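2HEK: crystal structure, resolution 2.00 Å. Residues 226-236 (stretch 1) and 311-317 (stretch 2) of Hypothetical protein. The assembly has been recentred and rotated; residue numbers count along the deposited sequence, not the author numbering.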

ATOM      1  N   VAL A 226      -0.063  21.207  18.207  1.00 30.76           N
ATOM      2  CA  VAL A 226      -1.338  20.585  18.550  1.00 31.13           C
ATOM      3  C   VAL A 226      -1.674  20.857  20.043  1.00 32.51           C
ATOM      4  O   VAL A 226      -2.802  21.229  20.374  1.00 31.45           O
ATOM      5  N   ARG A 227      -0.676  20.706  20.921  1.00 32.35           N
ATOM      6  CA  ARG A 227      -0.903  20.888  22.358  1.00 31.05           C
ATOM      7  C   ARG A 227      -1.244  22.350  22.719  1.00 30.86           C
ATOM      8  O   ARG A 227      -2.218  22.584  23.453  1.00 31.85           O
ATOM      9  N   ILE A 228      -0.517  23.316  22.168  1.00 28.37           N
ATOM     10  CA  ILE A 228      -0.810  24.758  22.491  1.00 32.21           C
ATOM     11  C   ILE A 228      -2.178  25.228  21.955  1.00 34.32           C
ATOM     12  O   ILE A 228      -2.921  25.971  22.630  1.00 35.15           O
ATOM     13  N   LEU A 229      -2.536  24.776  20.755  1.00 31.09           N
ATOM     14  CA  LEU A 229      -3.879  25.039  20.251  1.00 33.15           C
ATOM     15  C   LEU A 229      -4.967  24.523  21.197  1.00 31.06           C
ATOM     16  O   LEU A 229      -5.952  25.205  21.451  1.00 35.98           O
ATOM     17  N   SER A 230      -4.792  23.317  21.721  1.00 32.59           N
ATOM     18  CA  SER A 230      -5.749  22.724  22.657  1.00 34.00           C
ATOM     19  C   SER A 230      -5.793  23.503  23.978  1.00 37.18           C
ATOM     20  O   SER A 230      -6.869  23.690  24.552  1.00 35.52           O
ATOM     21  N   ILE A 231      -4.626  23.952  24.443  1.00 37.87           N
ATOM     22  CA  ILE A 231      -4.531  24.837  25.621  1.00 39.23           C
ATOM     23  C   ILE A 231      -5.370  26.111  25.406  1.00 39.65           C
ATOM     24  O   ILE A 231      -6.226  26.405  26.224  1.00 42.98           O
ATOM     25  N   HIS A 232      -5.188  26.802  24.279  1.00 37.92           N
ATOM     26  CA  HIS A 232      -6.035  27.960  23.927  1.00 38.75           C
ATOM     27  C   HIS A 232      -7.518  27.629  23.807  1.00 40.70           C
ATOM     28  O   HIS A 232      -8.360  28.352  24.329  1.00 42.83           O
ATOM     29  N   LEU A 233      -7.842  26.528  23.128  1.00 42.49           N
ATOM     30  CA  LEU A 233      -9.221  26.127  22.946  1.00 40.71           C
ATOM     31  C   LEU A 233      -9.915  25.849  24.281  1.00 44.01           C
ATOM     32  O   LEU A 233     -11.047  26.277  24.516  1.00 44.56           O
ATOM     33  N   VAL A 234      -9.234  25.122  25.157  1.00 45.58           N
ATOM     34  CA  VAL A 234      -9.842  24.725  26.414  1.00 47.54           C
ATOM     35  C   VAL A 234     -10.099  25.957  27.319  1.00 48.49           C
ATOM     36  O   VAL A 234     -11.145  26.062  27.977  1.00 50.48           O
ATOM     37  N   GLU A 235      -9.188  26.915  27.305  1.00 47.07           N
ATOM     38  CA  GLU A 235      -9.427  28.157  28.037  1.00 50.39           C
ATOM     39  C   GLU A 235     -10.705  28.849  27.545  1.00 52.84           C
ATOM     40  O   GLU A 235     -11.545  29.276  28.361  1.00 53.05           O
ATOM     41  N   PHE A 236     -10.860  28.932  26.216  1.00 52.10           N
ATOM     42  CA  PHE A 236     -12.055  29.510  25.625  1.00 51.83           C
ATOM     43  C   PHE A 236     -13.302  28.707  25.959  1.00 53.28           C
ATOM     44  O   PHE A 236     -14.295  29.277  26.410  1.00 51.53           O
ATOM     45  N   VAL A 311       2.430  33.321  29.499  1.00 47.61           N
ATOM     46  CA  VAL A 311       3.147  32.060  29.323  1.00 46.36           C
ATOM     47  C   VAL A 311       2.227  30.895  29.577  1.00 43.40           C
ATOM     48  O   VAL A 311       1.264  31.006  30.349  1.00 38.12           O
ATOM     49  N   ARG A 312       2.533  29.759  28.944  1.00 41.58           N
ATOM     50  CA  ARG A 312       1.817  28.526  29.257  1.00 40.26           C
ATOM     51  C   ARG A 312       2.804  27.375  29.409  1.00 36.69           C
ATOM     52  O   ARG A 312       3.840  27.372  28.774  1.00 36.49           O
ATOM     53  N   PHE A 313       2.481  26.432  30.286  1.00 36.65           N
ATOM     54  CA  PHE A 313       3.334  25.275  30.543  1.00 41.06           C
ATOM     55  C   PHE A 313       2.551  24.016  30.182  1.00 41.50           C
ATOM     56  O   PHE A 313       1.322  23.987  30.276  1.00 46.70           O
ATOM     57  N   ASP A 314       3.252  22.983  29.743  1.00 38.26           N
ATOM     58  CA  ASP A 314       2.569  21.742  29.435  1.00 38.36           C
ATOM     59  C   ASP A 314       3.492  20.605  29.803  1.00 38.87           C
ATOM     60  O   ASP A 314       4.655  20.615  29.420  1.00 39.06           O
ATOM     61  N   GLU A 315       2.974  19.649  30.574  1.00 40.19           N
ATOM     62  CA  GLU A 315       3.738  18.460  30.951  1.00 50.37           C
ATOM     63  C   GLU A 315       3.030  17.236  30.410  1.00 49.08           C
ATOM     64  O   GLU A 315       1.866  16.988  30.721  1.00 48.75           O
ATOM     65  N   VAL A 316       3.738  16.491  29.571  1.00 50.62           N
ATOM     66  CA  VAL A 316       3.225  15.227  29.021  1.00 52.41           C
ATOM     67  C   VAL A 316       4.078  14.045  29.497  1.00 51.89           C
ATOM     68  O   VAL A 316       5.287  14.004  29.264  1.00 47.70           O
ATOM     69  N   GLU A 317       3.452  13.099  30.188  1.00 56.42           N
ATOM     70  CA  GLU A 317       4.141  11.893  30.664  1.00 62.03           C
ATOM     71  C   GLU A 317       3.252  10.669  30.431  1.00 60.16           C
ATOM     72  O   GLU A 317       2.318  10.421  31.217  1.00 61.08           O
TER

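Helix 226-236 packs across strand 311-317 at 118° between their N-to-C directions, with a closest axial approach of 9.9 Å. The contact is modest, burying 331 Å² in total. Arg312 and Asp314 carry most of the strand's share. Both point toward the helix, as alternate residues of a strand can, while Phe313 between them points away. On the helix, Arg227, Ile231 and Glu235 point toward the strand. Their spacing of four residues places them along one face.

Arg312 covers the largest area. Its chi1 and chi2 are m and m, and chi3 is t. The guanidinium meets the carboxylate of Glu235 edge-on in a two-pronged salt bridge. Arg312 NE donates to Glu235 OE2 at 2.5 Å, a very short and nearly straight bond, and Arg312 NH2 donates to Glu235 OE1 at 3.0 Å. Glu235 reaches out with chi1 m and chi2 t. The remaining nitrogen, Arg312 NH1, turns back to its own strand and donates to Val311 O at 2.9 Å. The aliphatic part of Arg312 also packs on the helix: its CB lies 4.1 Å from Ile228 CD1, and its CD lies 4.0 Å from Ile231 CG2.

Asp314, with chi1 t, forms the second salt bridge. Arg227 curls with chi1 to chi3 all m, so its guanidinium edge faces the carboxylate. Arg227 NE donates to Asp314 OD2 at 3.0 Å, and Arg227 NH2 donates to Asp314 OD1 at 3.1 Å. Val316 adds a nonpolar neighbour, its CG2 4.3 Å from Arg227 NE.

Ile231 sits between the two ion pairs. With chi1 m and chi2 t, it brings CD1 to 4.1 Å from Asp314 CB. Apolar packing thus separates two charged pairs whose polarity is reversed: the helix supplies the arginine in one and the acid in the other.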

ATOM      1  CB  VAL A 226      -1.340  19.057  18.251  1.00 30.25           C
ATOM      2  CG1 VAL A 226      -2.578  18.394  18.865  1.00 32.69           C
ATOM      3  CG2 VAL A 226      -1.290  18.818  16.708  1.00 23.64           C
ATOM      4  CB  ARG A 227       0.271  20.359  23.184  1.00 30.18           C
ATOM      5  CG  ARG A 227       0.416  18.782  23.191  1.00 31.66           C
ATOM      6  CD  ARG A 227      -0.731  18.043  23.921  1.00 34.14           C
ATOM      7  NE  ARG A 227      -0.981  18.604  25.246  1.00 38.58           N
ATOM      8  CZ  ARG A 227      -2.155  19.089  25.676  1.00 44.29           C
ATOM      9  NH1 ARG A 227      -3.250  19.046  24.914  1.00 44.41           N
ATOM     10  NH2 ARG A 227      -2.250  19.610  26.902  1.00 46.23           N
ATOM     11  CB  ILE A 228       0.371  25.749  22.131  1.00 32.76           C
ATOM     12  CG1 ILE A 228       0.119  27.175  22.678  1.00 32.61           C
ATOM     13  CG2 ILE A 228       0.680  25.805  20.621  1.00 33.81           C
ATOM     14  CD1 ILE A 228       0.062  27.244  24.235  1.00 32.08           C
ATOM     15  CB  LEU A 229      -4.052  24.435  18.839  1.00 32.81           C
ATOM     16  CG  LEU A 229      -3.174  25.108  17.758  1.00 35.60           C
ATOM     17  CD1 LEU A 229      -3.177  24.303  16.421  1.00 33.07           C
ATOM     18  CD2 LEU A 229      -3.632  26.559  17.522  1.00 33.69           C
ATOM     19  CB  SER A 230      -5.398  21.256  22.917  1.00 38.16           C
ATOM     20  OG  SER A 230      -6.348  20.673  23.796  1.00 41.23           O
ATOM     21  CB  ILE A 231      -3.068  25.123  25.998  1.00 38.76           C
ATOM     22  CG1 ILE A 231      -2.400  23.847  26.548  1.00 37.72           C
ATOM     23  CG2 ILE A 231      -2.934  26.245  27.033  1.00 39.84           C
ATOM     24  CD1 ILE A 231      -0.908  23.980  26.632  1.00 35.04           C
ATOM     25  CB  HIS A 232      -5.550  28.675  22.652  1.00 37.99           C
ATOM     26  CG  HIS A 232      -4.171  29.245  22.762  1.00 38.91           C
ATOM     27  ND1 HIS A 232      -3.765  30.000  23.843  1.00 39.04           N
ATOM     28  CD2 HIS A 232      -3.115  29.206  21.912  1.00 36.56           C
ATOM     29  CE1 HIS A 232      -2.509  30.371  23.669  1.00 37.22           C
ATOM     30  NE2 HIS A 232      -2.095  29.910  22.501  1.00 40.53           N
ATOM     31  CB  LEU A 233      -9.326  24.904  22.033  1.00 38.88           C
ATOM     32  CG  LEU A 233     -10.830  24.658  21.962  1.00 42.16           C
ATOM     33  CD1 LEU A 233     -11.506  25.210  20.723  1.00 44.01           C
ATOM     34  CD2 LEU A 233     -11.139  23.230  22.148  1.00 42.67           C
ATOM     35  CB  VAL A 234      -9.049  23.565  27.076  1.00 48.17           C
ATOM     36  CG1 VAL A 234      -9.470  23.363  28.495  1.00 47.44           C
ATOM     37  CG2 VAL A 234      -9.285  22.256  26.279  1.00 47.67           C
ATOM     38  CB  GLU A 235      -8.220  29.087  27.924  1.00 49.24           C
ATOM     39  CG  GLU A 235      -7.055  28.594  28.750  1.00 51.52           C
ATOM     40  CD  GLU A 235      -5.783  29.387  28.558  1.00 53.50           C
ATOM     41  OE1 GLU A 235      -5.836  30.493  27.987  1.00 54.43           O
ATOM     42  OE2 GLU A 235      -4.718  28.899  28.998  1.00 54.59           O
ATOM     43  CB  PHE A 236     -11.922  29.655  24.115  1.00 54.84           C
ATOM     44  CG  PHE A 236     -13.244  29.899  23.414  1.00 55.62           C
ATOM     45  CD1 PHE A 236     -13.984  31.058  23.672  1.00 56.10           C
ATOM     46  CD2 PHE A 236     -13.744  28.976  22.503  1.00 54.48           C
ATOM     47  CE1 PHE A 236     -15.202  31.279  23.055  1.00 55.84           C
ATOM     48  CE2 PHE A 236     -14.950  29.202  21.863  1.00 54.83           C
ATOM     49  CZ  PHE A 236     -15.683  30.349  22.140  1.00 55.89           C
ATOM     50  CB  VAL A 311       4.390  31.934  30.264  1.00 50.32           C
ATOM     51  CG1 VAL A 311       5.468  32.965  29.909  1.00 51.90           C
ATOM     52  CG2 VAL A 311       3.970  32.045  31.714  1.00 51.28           C
ATOM     53  CB  ARG A 312       0.764  28.220  28.181  1.00 42.60           C
ATOM     54  CG  ARG A 312      -0.343  29.277  28.105  1.00 42.46           C
ATOM     55  CD  ARG A 312      -1.296  29.157  29.300  1.00 42.95           C
ATOM     56  NE  ARG A 312      -2.454  30.036  29.182  1.00 47.50           N
ATOM     57  CZ  ARG A 312      -2.406  31.368  29.239  1.00 48.77           C
ATOM     58  NH1 ARG A 312      -1.243  31.997  29.384  1.00 47.33           N
ATOM     59  NH2 ARG A 312      -3.532  32.073  29.131  1.00 51.08           N
ATOM     60  CB  PHE A 313       3.815  25.265  32.008  1.00 42.04           C
ATOM     61  CG  PHE A 313       4.476  26.542  32.412  1.00 45.38           C
ATOM     62  CD1 PHE A 313       3.772  27.513  33.122  1.00 46.92           C
ATOM     63  CD2 PHE A 313       5.781  26.807  32.025  1.00 46.33           C
ATOM     64  CE1 PHE A 313       4.371  28.723  33.469  1.00 47.69           C
ATOM     65  CE2 PHE A 313       6.397  28.022  32.355  1.00 47.29           C
ATOM     66  CZ  PHE A 313       5.696  28.980  33.077  1.00 46.94           C
ATOM     67  CB  ASP A 314       2.192  21.687  27.943  1.00 39.05           C
ATOM     68  CG  ASP A 314       1.204  20.565  27.630  1.00 42.28           C
ATOM     69  OD1 ASP A 314       0.326  20.282  28.468  1.00 45.66           O
ATOM     70  OD2 ASP A 314       1.303  19.949  26.549  1.00 42.83           O
ATOM     71  CB  GLU A 315       3.892  18.358  32.477  1.00 50.90           C
ATOM     72  CG  GLU A 315       4.623  19.571  33.101  1.00 56.20           C
ATOM     73  CD  GLU A 315       4.840  19.470  34.627  1.00 56.30           C
ATOM     74  OE1 GLU A 315       4.708  18.370  35.205  1.00 61.73           O
ATOM     75  OE2 GLU A 315       5.169  20.503  35.248  1.00 62.89           O
ATOM     76  CB  VAL A 316       3.236  15.269  27.500  1.00 53.34           C
ATOM     77  CG1 VAL A 316       3.025  13.899  26.973  1.00 55.02           C
ATOM     78  CG2 VAL A 316       2.178  16.217  26.994  1.00 53.76           C
ATOM     79  CB  GLU A 317       4.559  12.023  32.143  1.00 61.95           C
ATOM     80  CG  GLU A 317       5.744  12.992  32.373  1.00 65.36           C
ATOM     81  CD  GLU A 317       6.127  13.201  33.845  1.00 63.51           C
ATOM     82  OE1 GLU A 317       5.444  12.671  34.752  1.00 68.54           O
ATOM     83  OE2 GLU A 317       7.134  13.909  34.087  1.00 66.96           O
TER